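Local coordinates for protein probable amidase (Thermus thermophilus, PDB 2DC0) that is a probable amidase, a member of the amidase family built round a mixed beta-sheet flanked by helices, and is found as a two-chain assembly, at residues A[325-328]-A[329-333]; A[293-296]-A[297-300]; A[95-98]-A[99-103]; A[249-252]-A[253-257]. All coordinates share one frame; numbering follows the deposited sequence.

Contact 1. Residues A[325-328]-A[329-333]; sequences KDYR and DAVAE
Asp329 meets Lys325 one turn back along helix 324-345 in an i to i+4 salt bridge. NZ of Lys325 sits close to both carboxylate oxygens, 2.7 Å from OD2 of Asp329, on its syn lone pair, with a weak bond of 2.8 Å to OD1 of Asp329. Bends at chi2 (62°) and chi4 fold the lysine chain so that its end reaches Asp329, one turn further on. OD1 of Asp329 has a further charged partner, Arg201 of the second subunit, so one carboxylate probably answers two positive groups. Arg328 bends at chi3 (-82°); one face of its guanidinium lies over CA of Lys325, which is 3.5 Å above the plane and offset toward the rim, and NE forms a salt bridge with Glu324. The backbone is regular alpha-helix, with N of Asp329 bonded to O of Lys325 at 3.0 Å and N of Val331 to O of Tyr327 at 2.8 Å. On the buried flank, CG2 of Val331 stands over one face of the Tyr327 ring, a CH-pi contact 3.9 Å from the centroid. The ring reaches this methyl because its CG is anti to the backbone N (chi1 -178°). Tyr327 also stacks on Tyr291 and bonds through OH to Glu292, while Ala330 packs on Leu288; this flank thus lies against helix 281-296, with the Tyr327 rings of the two subunits meeting nearly at right angles.

Contact 2. Residues A[293-296]-A[297-300]; sequences AARI and HEKA
Ile296 and His297 form the close-packed part of this contact, where CG2 of the isoleucine lies over one face of the imidazole. CG2 of Ile296 is 3.9 Å from the centroid of the His297 ring, a CH-pi contact displaced toward the rim, and 3.7 Å from NE2 of His297. Near the ring plane, O of Ala293 approaches the edge at CD2 of His297, 3.4 Å away. The same oxygen accepts a long hydrogen bond (3.3 Å) from N of His297. His297 is where the chain turns from one helix into the next: it is the first residue to leave helical geometry after helix 281-296 (phi/psi -103/20°) and the N-cap of helix 298-303. Its buried side chain packs on Ile120, and Ile296 rests on Pro198. The other flank is looser. Glu298 is exposed, and its side chain meets that of Arg295 loosely, OE1 of Glu298 lying 3.9 Å from CD of Arg295. NE of Arg295 and OE2 of Glu298 are 4.5 Å apart, with the oxygen well out of the guanidinium plane, an attraction of charges without a directed N-H. The arginine's hydrogen bonds go instead to the carbonyls of Gly319 and Leu322, and it makes a cation-pi contact with Tyr291.

Contact 3. Residues A[95-98]-A[99-103]; sequences PEEA and RAVRR
Glu97 and Arg102 are joined by a salt bridge in which the carboxylate oxygen sits above the guanidinium rather than at its edge. OE1 of Glu97 is 3.1 Å from NH2 of Arg102 but 2.9 Å above the guanidinium plane, displaced toward the rim, and the two flat groups are turned 78° to each other. No N-H of the arginine points at this oxygen, so the attraction is one of charge. The stronger partner of this carboxylate is Arg105, one turn beyond, whose NE forms a salt bridge with OE2 of Glu97. The bend of Arg102 at chi3 (-64°) folds its guanidinium back toward the glutamate. O of Ala98 accepts a hydrogen bond from N of Arg102 at 3.0 Å and a weak one from N of Val101. Apolar contacts complete the interface. CG1 of Val101 touches CG of Glu97 at 3.8 Å, with the extended glutamate crossing over the valine, and CG2 of Val101 meets CB of Ala98 at 4.0 Å. Ala98 also packs on Phe76 and Pro77. Such an arrangement is that of a helix N-terminus: Ala98 holds the N-cap position of helix 99-106, and the acidic Glu97 just before it reaches forward along the first turn.

Contact 4. Residues A[249-252]-A[253-257]; sequences LGVE and VRKAF
Leu249 lies against Arg254 at the N-terminus of helix 251-263, where Gly250 is the N-cap residue. The methyl CD1 of Leu249 sits over the centre of one face of the Arg254 guanidinium, 3.8 Å from CZ of Arg254, and the two side chains cross at about a right angle. This is a van der Waals contact of methyl on the guanidinium face; NH1 of Arg254 has its polar partner elsewhere, in a salt bridge with Glu371. OE2 of Glu371 also accepts the backbone N-H of Leu249, so a single carboxylate ties together the residue before the cap and the first turn of the helix. The three carbonyls that start the helix are all satisfied by i to i+4 bonds. O of Gly250 accepts a hydrogen bond from N of Arg254 at 2.9 Å, and O of Val251 and O of Glu252 likewise accept bonds from N of Lys255 and N of Ala256. On the buried flank CD2 of Leu249 approaches CG1 of Val253 at 4.3 Å; both residues rest on Pro354 of strand 350-354, and Val253 also reaches Val408 of strand 406-413. At the exposed flank Glu252 and Lys255 run side by side, pointing the same way. Their salt bridge is loose, with NZ of Lys255 3.6 Å from OE1 of Glu252 and 3.7 Å from OE2 of Glu252.

Overall arrangement
All four contacts are local. Contact 3 is the most buried, whereas contacts 1, 2 and 4 each pair a buried flank with a more exposed one. Contacts 1 and 2 are neighbours, their nearest atoms about 7 Å apart: helix 281-296, which ends in contact 2, packs against the helix of contact 1, and both reach the second subunit. Contacts 3 and 4 touch no other chain and lie on opposite sides of the chain's centre, about 40 Å between their centres; each opens a helix. Charge pairing goes from a directed bond in contact 1 to over-the-face attraction in contact 3, a long salt bridge in contact 4 and, in contact 2, opposite charges beyond salt-bridge range.

Contact 1. Residues A[325-328]-A[329-333]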
ATOM      1  N   LYS A 325      12.287  16.263  -1.046  1.00 21.33           N
ATOM      2  CA  LYS A 325      12.596  15.454  -2.228  1.00 22.07           C
ATOM      3  C   LYS A 325      12.953  14.041  -1.762  1.00 21.00           C
ATOM      4  O   LYS A 325      12.510  13.054  -2.351  1.00 21.45           O
ATOM      5  CB  LYS A 325      13.774  16.053  -3.013  1.00 24.61           C
ATOM      6  CG  LYS A 325      14.302  15.169  -4.156  1.00 30.18           C
ATOM      7  CD  LYS A 325      13.243  14.930  -5.228  1.00 37.48           C
ATOM      8  CE  LYS A 325      13.814  14.218  -6.459  1.00 40.50           C
ATOM      9  NZ  LYS A 325      14.287  12.827  -6.178  1.00 43.58           N
ATOM     10  N   ASP A 326      13.754  13.943  -0.703  1.00 20.18           N
ATOM     11  CA  ASP A 326      14.136  12.636  -0.174  1.00 19.56           C
ATOM     12  C   ASP A 326      12.878  11.902   0.285  1.00 17.47           C
ATOM     13  O   ASP A 326      12.759  10.692   0.122  1.00 17.80           O
ATOM     14  CB  ASP A 326      15.101  12.780   1.012  1.00 19.92           C
ATOM     15  CG  ASP A 326      16.445  13.348   0.608  1.00 21.29           C
ATOM     16  OD1 ASP A 326      17.066  12.805  -0.332  1.00 23.71           O
ATOM     17  OD2 ASP A 326      16.893  14.335   1.235  1.00 22.81           O
ATOM     18  N   TYR A 327      11.944  12.649   0.861  1.00 17.54           N
ATOM     19  CA  TYR A 327      10.702  12.077   1.344  1.00 17.30           C
ATOM     20  C   TYR A 327       9.865  11.562   0.171  1.00 18.00           C
ATOM     21  O   TYR A 327       9.333  10.455   0.226  1.00 18.82           O
ATOM     22  CB  TYR A 327       9.933  13.122   2.158  1.00 16.88           C
ATOM     23  CG  TYR A 327       8.636  12.626   2.751  1.00 15.98           C
ATOM     24  CD1 TYR A 327       8.604  11.514   3.593  1.00 18.03           C
ATOM     25  CD2 TYR A 327       7.438  13.280   2.477  1.00 16.11           C
ATOM     26  CE1 TYR A 327       7.399  11.061   4.146  1.00 16.71           C
ATOM     27  CE2 TYR A 327       6.240  12.840   3.022  1.00 16.97           C
ATOM     28  CZ  TYR A 327       6.225  11.734   3.853  1.00 16.09           C
ATOM     29  OH  TYR A 327       5.028  11.307   4.387  1.00 18.34           O
ATOM     30  N   ARG A 328       9.758  12.351  -0.895  1.00 16.96           N
ATOM     31  CA  ARG A 328       8.996  11.919  -2.066  1.00 17.70           C
ATOM     32  C   ARG A 328       9.569  10.617  -2.623  1.00 18.30           C
ATOM     33  O   ARG A 328       8.818   9.723  -3.024  1.00 16.32           O
ATOM     34  CB  ARG A 328       9.007  12.998  -3.154  1.00 19.15           C
ATOM     35  CG  ARG A 328       8.044  14.152  -2.891  1.00 19.70           C
ATOM     36  CD  ARG A 328       7.945  15.082  -4.092  1.00 20.93           C
ATOM     37  NE  ARG A 328       9.044  16.043  -4.149  1.00 20.54           N
ATOM     38  CZ  ARG A 328      10.003  16.046  -5.070  1.00 21.34           C
ATOM     39  NH1 ARG A 328      10.021  15.131  -6.031  1.00 23.37           N
ATOM     40  NH2 ARG A 328      10.940  16.980  -5.040  1.00 20.86           N
ATOM     41  N   ASP A 329      10.900  10.516  -2.647  1.00 18.72           N
ATOM     42  CA  ASP A 329      11.572   9.314  -3.144  1.00 20.32           C
ATOM     43  C   ASP A 329      11.269   8.130  -2.229  1.00 20.09           C
ATOM     44  O   ASP A 329      10.988   7.018  -2.695  1.00 19.08           O
ATOM     45  CB  ASP A 329      13.092   9.517  -3.209  1.00 21.93           C
ATOM     46  CG  ASP A 329      13.513  10.472  -4.316  1.00 26.10           C
ATOM     47  OD1 ASP A 329      12.714  10.701  -5.244  1.00 27.65           O
ATOM     48  OD2 ASP A 329      14.652  10.982  -4.261  1.00 27.93           O
ATOM     49  N   ALA A 330      11.334   8.372  -0.921  1.00 18.76           N
ATOM     50  CA  ALA A 330      11.052   7.327   0.056  1.00 18.32           C
ATOM     51  C   ALA A 330       9.617   6.843  -0.123  1.00 17.68           C
ATOM     52  O   ALA A 330       9.352   5.644  -0.089  1.00 16.58           O
ATOM     53  CB  ALA A 330      11.259   7.864   1.476  1.00 19.06           C
ATOM     54  N   VAL A 331       8.696   7.786  -0.311  1.00 17.10           N
ATOM     55  CA  VAL A 331       7.283   7.462  -0.504  1.00 17.94           C
ATOM     56  C   VAL A 331       7.077   6.598  -1.757  1.00 18.65           C
ATOM     57  O   VAL A 331       6.285   5.652  -1.749  1.00 18.04           O
ATOM     58  CB  VAL A 331       6.433   8.751  -0.618  1.00 17.70           C
ATOM     59  CG1 VAL A 331       5.014   8.417  -1.062  1.00 16.55           C
ATOM     60  CG2 VAL A 331       6.403   9.463   0.736  1.00 19.26           C
ATOM     61  N   ALA A 332       7.794   6.927  -2.827  1.00 18.38           N
ATOM     62  CA  ALA A 332       7.693   6.179  -4.072  1.00 20.09           C
ATOM     63  C   ALA A 332       8.361   4.808  -3.925  1.00 19.24           C
ATOM     64  O   ALA A 332       7.861   3.809  -4.439  1.00 19.07           O
ATOM     65  CB  ALA A 332       8.349   6.968  -5.221  1.00 19.44           C
ATOM     66  N   GLU A 333       9.493   4.765  -3.233  1.00 18.67           N
ATOM     67  CA  GLU A 333      10.201   3.508  -3.033  1.00 19.95           C
ATOM     68  C   GLU A 333       9.368   2.541  -2.197  1.00 19.12           C
ATOM     69  O   GLU A 333       9.444   1.324  -2.388  1.00 18.47           O
ATOM     70  CB  GLU A 333      11.558   3.744  -2.358  1.00 22.86           C
ATOM     71  CG  GLU A 333      12.586   4.455  -3.237  1.00 27.19           C
ATOM     72  CD  GLU A 333      12.801   3.761  -4.577  1.00 33.03           C
ATOM     73  OE1 GLU A 333      12.985   2.524  -4.592  1.00 34.43           O
ATOM     74  OE2 GLU A 333      12.793   4.454  -5.622  1.00 36.15           O
TER

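Contact 2. Residues A[293-296]-A[297-300]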
ATOM      1  N   ALA A 293       9.159  11.955  11.552  1.00 16.57           N
ATOM      2  CA  ALA A 293       9.388  12.140  12.983  1.00 17.91           C
ATOM      3  C   ALA A 293      10.031  13.491  13.283  1.00 18.56           C
ATOM      4  O   ALA A 293       9.677  14.157  14.260  1.00 16.87           O
ATOM      5  CB  ALA A 293      10.264  11.011  13.524  1.00 16.83           C
ATOM      6  N   ALA A 294      10.979  13.893  12.445  1.00 17.45           N
ATOM      7  CA  ALA A 294      11.650  15.168  12.653  1.00 19.84           C
ATOM      8  C   ALA A 294      10.675  16.340  12.525  1.00 19.96           C
ATOM      9  O   ALA A 294      10.795  17.331  13.240  1.00 21.11           O
ATOM     10  CB  ALA A 294      12.797  15.326  11.662  1.00 20.06           C
ATOM     11  N   ARG A 295       9.708  16.232  11.622  1.00 18.80           N
ATOM     12  CA  ARG A 295       8.760  17.318  11.449  1.00 20.85           C
ATOM     13  C   ARG A 295       7.789  17.402  12.627  1.00 21.21           C
ATOM     14  O   ARG A 295       7.220  18.458  12.900  1.00 22.11           O
ATOM     15  CB  ARG A 295       8.020  17.169  10.114  1.00 21.96           C
ATOM     16  CG  ARG A 295       8.970  17.131   8.898  1.00 23.46           C
ATOM     17  CD  ARG A 295       9.921  18.327   8.933  1.00 23.90           C
ATOM     18  NE  ARG A 295      10.895  18.413   7.838  1.00 23.32           N
ATOM     19  CZ  ARG A 295      11.887  17.551   7.620  1.00 25.03           C
ATOM     20  NH1 ARG A 295      12.051  16.493   8.408  1.00 24.23           N
ATOM     21  NH2 ARG A 295      12.761  17.782   6.645  1.00 21.27           N
ATOM     22  N   ILE A 296       7.602  16.295  13.336  1.00 21.78           N
ATOM     23  CA  ILE A 296       6.724  16.304  14.500  1.00 20.89           C
ATOM     24  C   ILE A 296       7.383  17.068  15.642  1.00 19.87           C
ATOM     25  O   ILE A 296       6.742  17.860  16.323  1.00 19.66           O
ATOM     26  CB  ILE A 296       6.443  14.886  15.009  1.00 23.11           C
ATOM     27  CG1 ILE A 296       5.617  14.123  13.974  1.00 23.82           C
ATOM     28  CG2 ILE A 296       5.736  14.951  16.367  1.00 20.58           C
ATOM     29  CD1 ILE A 296       4.202  14.672  13.642  1.00 23.38           C
ATOM     30  N   HIS A 297       8.672  16.817  15.837  1.00 20.50           N
ATOM     31  CA  HIS A 297       9.432  17.433  16.920  1.00 21.32           C
ATOM     32  C   HIS A 297      10.327  18.573  16.464  1.00 22.59           C
ATOM     33  O   HIS A 297      11.264  18.951  17.165  1.00 23.77           O
ATOM     34  CB  HIS A 297      10.284  16.364  17.599  1.00 19.96           C
ATOM     35  CG  HIS A 297       9.483  15.227  18.147  1.00 19.59           C
ATOM     36  ND1 HIS A 297       8.824  15.296  19.355  1.00 19.02           N
ATOM     37  CD2 HIS A 297       9.189  14.010  17.627  1.00 17.34           C
ATOM     38  CE1 HIS A 297       8.156  14.172  19.557  1.00 18.18           C
ATOM     39  NE2 HIS A 297       8.361  13.376  18.522  1.00 16.87           N
ATOM     40  N   GLU A 298      10.029  19.125  15.297  1.00 24.65           N
ATOM     41  CA  GLU A 298      10.824  20.208  14.736  1.00 26.51           C
ATOM     42  C   GLU A 298      10.964  21.430  15.649  1.00 26.77           C
ATOM     43  O   GLU A 298      12.064  21.952  15.830  1.00 26.82           O
ATOM     44  CB  GLU A 298      10.233  20.619  13.389  1.00 27.14           C
ATOM     45  CG  GLU A 298      10.974  21.740  12.708  1.00 31.09           C
ATOM     46  CD  GLU A 298      10.646  21.831  11.232  1.00 32.14           C
ATOM     47  OE1 GLU A 298       9.457  21.699  10.869  1.00 33.38           O
ATOM     48  OE2 GLU A 298      11.582  22.040  10.438  1.00 35.23           O
ATOM     49  N   LYS A 299       9.854  21.880  16.223  1.00 26.97           N
ATOM     50  CA  LYS A 299       9.876  23.035  17.110  1.00 28.98           C
ATOM     51  C   LYS A 299      10.737  22.763  18.343  1.00 28.32           C
ATOM     52  O   LYS A 299      11.643  23.536  18.663  1.00 26.76           O
ATOM     53  CB  LYS A 299       8.448  23.395  17.528  1.00 30.55           C
ATOM     54  CG  LYS A 299       8.330  24.659  18.361  1.00 35.50           C
ATOM     55  CD  LYS A 299       6.868  25.013  18.599  1.00 38.12           C
ATOM     56  CE  LYS A 299       6.727  26.337  19.340  1.00 40.87           C
ATOM     57  NZ  LYS A 299       7.353  26.294  20.696  1.00 42.28           N
ATOM     58  N   ALA A 300      10.466  21.657  19.029  1.00 27.21           N
ATOM     59  CA  ALA A 300      11.226  21.308  20.226  1.00 28.10           C
ATOM     60  C   ALA A 300      12.713  21.114  19.932  1.00 29.25           C
ATOM     61  O   ALA A 300      13.564  21.472  20.748  1.00 28.28           O
ATOM     62  CB  ALA A 300      10.657  20.044  20.861  1.00 28.21           C
TER

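Contact 3. Residues A[95-98]-A[99-103]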
ATOM      1  N   PRO A  95      -4.465  15.721  23.437  1.00 25.63           N
ATOM      2  CA  PRO A  95      -5.703  15.765  24.216  1.00 25.58           C
ATOM      3  C   PRO A  95      -5.509  15.068  25.562  1.00 25.83           C
ATOM      4  O   PRO A  95      -4.463  14.459  25.814  1.00 24.49           O
ATOM      5  CB  PRO A  95      -6.700  15.042  23.313  1.00 25.39           C
ATOM      6  CG  PRO A  95      -5.830  14.028  22.629  1.00 25.28           C
ATOM      7  CD  PRO A  95      -4.616  14.844  22.263  1.00 24.48           C
ATOM      8  N   GLU A  96      -6.517  15.157  26.423  1.00 25.58           N
ATOM      9  CA  GLU A  96      -6.452  14.549  27.752  1.00 26.75           C
ATOM     10  C   GLU A  96      -6.425  13.020  27.706  1.00 26.26           C
ATOM     11  O   GLU A  96      -5.865  12.373  28.591  1.00 25.93           O
ATOM     12  CB  GLU A  96      -7.647  15.012  28.594  1.00 29.50           C
ATOM     13  CG  GLU A  96      -7.688  14.413  29.997  1.00 33.38           C
ATOM     14  CD  GLU A  96      -8.928  14.828  30.777  1.00 34.66           C
ATOM     15  OE1 GLU A  96     -10.035  14.781  30.202  1.00 37.05           O
ATOM     16  OE2 GLU A  96      -8.794  15.182  31.966  1.00 35.21           O
ATOM     17  N   GLU A  97      -7.033  12.450  26.672  1.00 25.12           N
ATOM     18  CA  GLU A  97      -7.092  11.004  26.533  1.00 24.33           C
ATOM     19  C   GLU A  97      -7.049  10.575  25.073  1.00 24.72           C
ATOM     20  O   GLU A  97      -7.727  11.162  24.224  1.00 24.51           O
ATOM     21  CB  GLU A  97      -8.371  10.479  27.176  1.00 24.82           C
ATOM     22  CG  GLU A  97      -8.596   9.000  26.994  1.00 25.18           C
ATOM     23  CD  GLU A  97      -9.885   8.539  27.638  1.00 28.08           C
ATOM     24  OE1 GLU A  97     -10.949   9.113  27.311  1.00 27.80           O
ATOM     25  OE2 GLU A  97      -9.837   7.606  28.469  1.00 25.86           O
ATOM     26  N   ALA A  98      -6.251   9.552  24.787  1.00 21.83           N
ATOM     27  CA  ALA A  98      -6.127   9.035  23.431  1.00 20.93           C
ATOM     28  C   ALA A  98      -7.365   8.216  23.103  1.00 20.82           C
ATOM     29  O   ALA A  98      -7.993   7.634  23.991  1.00 21.91           O
ATOM     30  CB  ALA A  98      -4.876   8.167  23.309  1.00 19.24           C
ATOM     31  N   ARG A  99      -7.719   8.168  21.825  1.00 21.11           N
ATOM     32  CA  ARG A  99      -8.895   7.417  21.404  1.00 21.60           C
ATOM     33  C   ARG A  99      -8.804   5.945  21.780  1.00 20.61           C
ATOM     34  O   ARG A  99      -9.784   5.355  22.238  1.00 22.58           O
ATOM     35  CB  ARG A  99      -9.091   7.531  19.892  1.00 21.52           C
ATOM     36  CG  ARG A  99     -10.379   6.890  19.411  1.00 26.58           C
ATOM     37  CD  ARG A  99     -11.581   7.715  19.842  1.00 31.64           C
ATOM     38  NE  ARG A  99     -12.850   7.105  19.446  1.00 35.44           N
ATOM     39  CZ  ARG A  99     -13.439   6.103  20.093  1.00 35.97           C
ATOM     40  NH1 ARG A  99     -12.881   5.586  21.178  1.00 36.17           N
ATOM     41  NH2 ARG A  99     -14.593   5.616  19.658  1.00 37.01           N
ATOM     42  N   ALA A 100      -7.635   5.346  21.581  1.00 19.13           N
ATOM     43  CA  ALA A 100      -7.459   3.932  21.901  1.00 18.80           C
ATOM     44  C   ALA A 100      -7.635   3.663  23.392  1.00 17.83           C
ATOM     45  O   ALA A 100      -8.120   2.601  23.785  1.00 18.17           O
ATOM     46  CB  ALA A 100      -6.085   3.453  21.434  1.00 17.35           C
ATOM     47  N   VAL A 101      -7.222   4.621  24.217  1.00 18.66           N
ATOM     48  CA  VAL A 101      -7.348   4.506  25.669  1.00 19.45           C
ATOM     49  C   VAL A 101      -8.828   4.575  26.052  1.00 20.55           C
ATOM     50  O   VAL A 101      -9.295   3.835  26.919  1.00 19.99           O
ATOM     51  CB  VAL A 101      -6.551   5.639  26.374  1.00 20.35           C
ATOM     52  CG1 VAL A 101      -6.884   5.691  27.864  1.00 20.21           C
ATOM     53  CG2 VAL A 101      -5.050   5.393  26.193  1.00 21.07           C
ATOM     54  N   ARG A 102      -9.564   5.462  25.390  1.00 20.87           N
ATOM     55  CA  ARG A 102     -10.992   5.606  25.644  1.00 20.89           C
ATOM     56  C   ARG A 102     -11.690   4.280  25.347  1.00 20.47           C
ATOM     57  O   ARG A 102     -12.652   3.914  26.022  1.00 20.77           O
ATOM     58  CB  ARG A 102     -11.575   6.717  24.766  1.00 23.84           C
ATOM     59  CG  ARG A 102     -13.078   6.890  24.900  1.00 28.88           C
ATOM     60  CD  ARG A 102     -13.575   8.122  24.150  1.00 34.76           C
ATOM     61  NE  ARG A 102     -13.035   9.356  24.716  1.00 41.45           N
ATOM     62  CZ  ARG A 102     -11.905   9.943  24.321  1.00 44.40           C
ATOM     63  NH1 ARG A 102     -11.181   9.414  23.343  1.00 46.44           N
ATOM     64  NH2 ARG A 102     -11.495  11.061  24.911  1.00 44.28           N
ATOM     65  N   ARG A 103     -11.205   3.564  24.335  1.00 19.26           N
ATOM     66  CA  ARG A 103     -11.781   2.271  23.979  1.00 20.34           C
ATOM     67  C   ARG A 103     -11.623   1.320  25.159  1.00 20.49           C
ATOM     68  O   ARG A 103     -12.554   0.607  25.523  1.00 20.32           O
ATOM     69  CB  ARG A 103     -11.072   1.682  22.755  1.00 23.17           C
ATOM     70  CG  ARG A 103     -11.496   2.278  21.415  1.00 24.72           C
ATOM     71  CD  ARG A 103     -12.891   1.813  21.033  1.00 28.01           C
ATOM     72  NE  ARG A 103     -13.339   2.358  19.752  1.00 30.04           N
ATOM     73  CZ  ARG A 103     -14.530   2.108  19.216  1.00 32.52           C
ATOM     74  NH1 ARG A 103     -15.389   1.319  19.849  1.00 33.60           N
ATOM     75  NH2 ARG A 103     -14.871   2.647  18.053  1.00 33.88           N
TER

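Contact 4. Residues A[249-252]-A[253-257]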
ATOM      1  N   LEU A 249      20.292 -13.669  10.291  1.00 19.38           N
ATOM      2  CA  LEU A 249      19.977 -14.324  11.552  1.00 19.44           C
ATOM      3  C   LEU A 249      21.263 -14.743  12.254  1.00 19.95           C
ATOM      4  O   LEU A 249      22.293 -14.939  11.611  1.00 18.84           O
ATOM      5  CB  LEU A 249      19.122 -15.570  11.300  1.00 20.41           C
ATOM      6  CG  LEU A 249      17.736 -15.348  10.693  1.00 19.30           C
ATOM      7  CD1 LEU A 249      17.044 -16.686  10.500  1.00 20.44           C
ATOM      8  CD2 LEU A 249      16.922 -14.449  11.603  1.00 17.60           C
ATOM      9  N   GLY A 250      21.206 -14.860  13.577  1.00 19.60           N
ATOM     10  CA  GLY A 250      22.367 -15.315  14.313  1.00 18.31           C
ATOM     11  C   GLY A 250      22.336 -16.830  14.184  1.00 19.06           C
ATOM     12  O   GLY A 250      21.265 -17.407  14.017  1.00 17.04           O
ATOM     13  N   VAL A 251      23.494 -17.478  14.245  1.00 19.42           N
ATOM     14  CA  VAL A 251      23.578 -18.938  14.121  1.00 20.39           C
ATOM     15  C   VAL A 251      22.583 -19.740  14.972  1.00 20.65           C
ATOM     16  O   VAL A 251      21.980 -20.697  14.478  1.00 19.98           O
ATOM     17  CB  VAL A 251      25.010 -19.441  14.451  1.00 22.24           C
ATOM     18  CG1 VAL A 251      25.050 -20.967  14.436  1.00 25.22           C
ATOM     19  CG2 VAL A 251      26.003 -18.890  13.425  1.00 24.77           C
ATOM     20  N   GLU A 252      22.413 -19.358  16.237  1.00 19.73           N
ATOM     21  CA  GLU A 252      21.504 -20.083  17.129  1.00 20.86           C
ATOM     22  C   GLU A 252      20.021 -19.909  16.803  1.00 19.58           C
ATOM     23  O   GLU A 252      19.242 -20.853  16.939  1.00 18.98           O
ATOM     24  CB  GLU A 252      21.749 -19.692  18.595  1.00 21.56           C
ATOM     25  CG  GLU A 252      23.122 -20.085  19.155  1.00 26.15           C
ATOM     26  CD  GLU A 252      23.489 -21.541  18.875  1.00 28.12           C
ATOM     27  OE1 GLU A 252      22.682 -22.446  19.184  1.00 31.03           O
ATOM     28  OE2 GLU A 252      24.596 -21.782  18.353  1.00 27.66           O
ATOM     29  N   VAL A 253      19.623 -18.707  16.398  1.00 18.50           N
ATOM     30  CA  VAL A 253      18.228 -18.468  16.048  1.00 17.58           C
ATOM     31  C   VAL A 253      17.960 -19.176  14.726  1.00 18.12           C
ATOM     32  O   VAL A 253      16.869 -19.704  14.495  1.00 16.20           O
ATOM     33  CB  VAL A 253      17.932 -16.953  15.946  1.00 18.28           C
ATOM     34  CG1 VAL A 253      16.579 -16.708  15.289  1.00 16.12           C
ATOM     35  CG2 VAL A 253      17.941 -16.342  17.349  1.00 18.42           C
ATOM     36  N   ARG A 254      18.970 -19.205  13.865  1.00 17.69           N
ATOM     37  CA  ARG A 254      18.848 -19.889  12.584  1.00 17.26           C
ATOM     38  C   ARG A 254      18.520 -21.353  12.857  1.00 16.58           C
ATOM     39  O   ARG A 254      17.665 -21.943  12.201  1.00 16.21           O
ATOM     40  CB  ARG A 254      20.167 -19.816  11.819  1.00 19.06           C
ATOM     41  CG  ARG A 254      20.148 -20.561  10.504  1.00 22.23           C
ATOM     42  CD  ARG A 254      20.114 -19.565   9.373  1.00 26.40           C
ATOM     43  NE  ARG A 254      18.891 -19.643   8.604  1.00 30.52           N
ATOM     44  CZ  ARG A 254      18.545 -18.750   7.687  1.00 29.59           C
ATOM     45  NH1 ARG A 254      19.337 -17.711   7.439  1.00 28.10           N
ATOM     46  NH2 ARG A 254      17.416 -18.902   7.012  1.00 30.61           N
ATOM     47  N   LYS A 255      19.219 -21.938  13.825  1.00 17.43           N
ATOM     48  CA  LYS A 255      19.001 -23.338  14.177  1.00 19.67           C
ATOM     49  C   LYS A 255      17.610 -23.566  14.762  1.00 17.85           C
ATOM     50  O   LYS A 255      16.936 -24.540  14.416  1.00 16.59           O
ATOM     51  CB  LYS A 255      20.083 -23.803  15.161  1.00 22.62           C
ATOM     52  CG  LYS A 255      21.475 -23.846  14.521  1.00 28.21           C
ATOM     53  CD  LYS A 255      22.601 -23.916  15.548  1.00 31.85           C
ATOM     54  CE  LYS A 255      22.569 -25.202  16.356  1.00 34.18           C
ATOM     55  NZ  LYS A 255      23.745 -25.256  17.277  1.00 38.86           N
ATOM     56  N   ALA A 256      17.174 -22.668  15.640  1.00 15.97           N
ATOM     57  CA  ALA A 256      15.847 -22.807  16.235  1.00 15.93           C
ATOM     58  C   ALA A 256      14.770 -22.691  15.160  1.00 15.25           C
ATOM     59  O   ALA A 256      13.818 -23.467  15.140  1.00 17.73           O
ATOM     60  CB  ALA A 256      15.632 -21.743  17.304  1.00 13.69           C
ATOM     61  N   PHE A 257      14.926 -21.726  14.260  1.00 16.23           N
ATOM     62  CA  PHE A 257      13.945 -21.527  13.204  1.00 15.63           C
ATOM     63  C   PHE A 257      13.888 -22.739  12.276  1.00 18.64           C
ATOM     64  O   PHE A 257      12.799 -23.186  11.884  1.00 16.05           O
ATOM     65  CB  PHE A 257      14.284 -20.269  12.408  1.00 15.77           C
ATOM     66  CG  PHE A 257      13.255 -19.909  11.371  1.00 17.84           C
ATOM     67  CD1 PHE A 257      11.928 -19.691  11.727  1.00 17.54           C
ATOM     68  CD2 PHE A 257      13.623 -19.751  10.041  1.00 16.98           C
ATOM     69  CE1 PHE A 257      10.987 -19.320  10.774  1.00 17.55           C
ATOM     70  CE2 PHE A 257      12.689 -19.380   9.082  1.00 18.40           C
ATOM     71  CZ  PHE A 257      11.368 -19.164   9.447  1.00 17.80           C
TER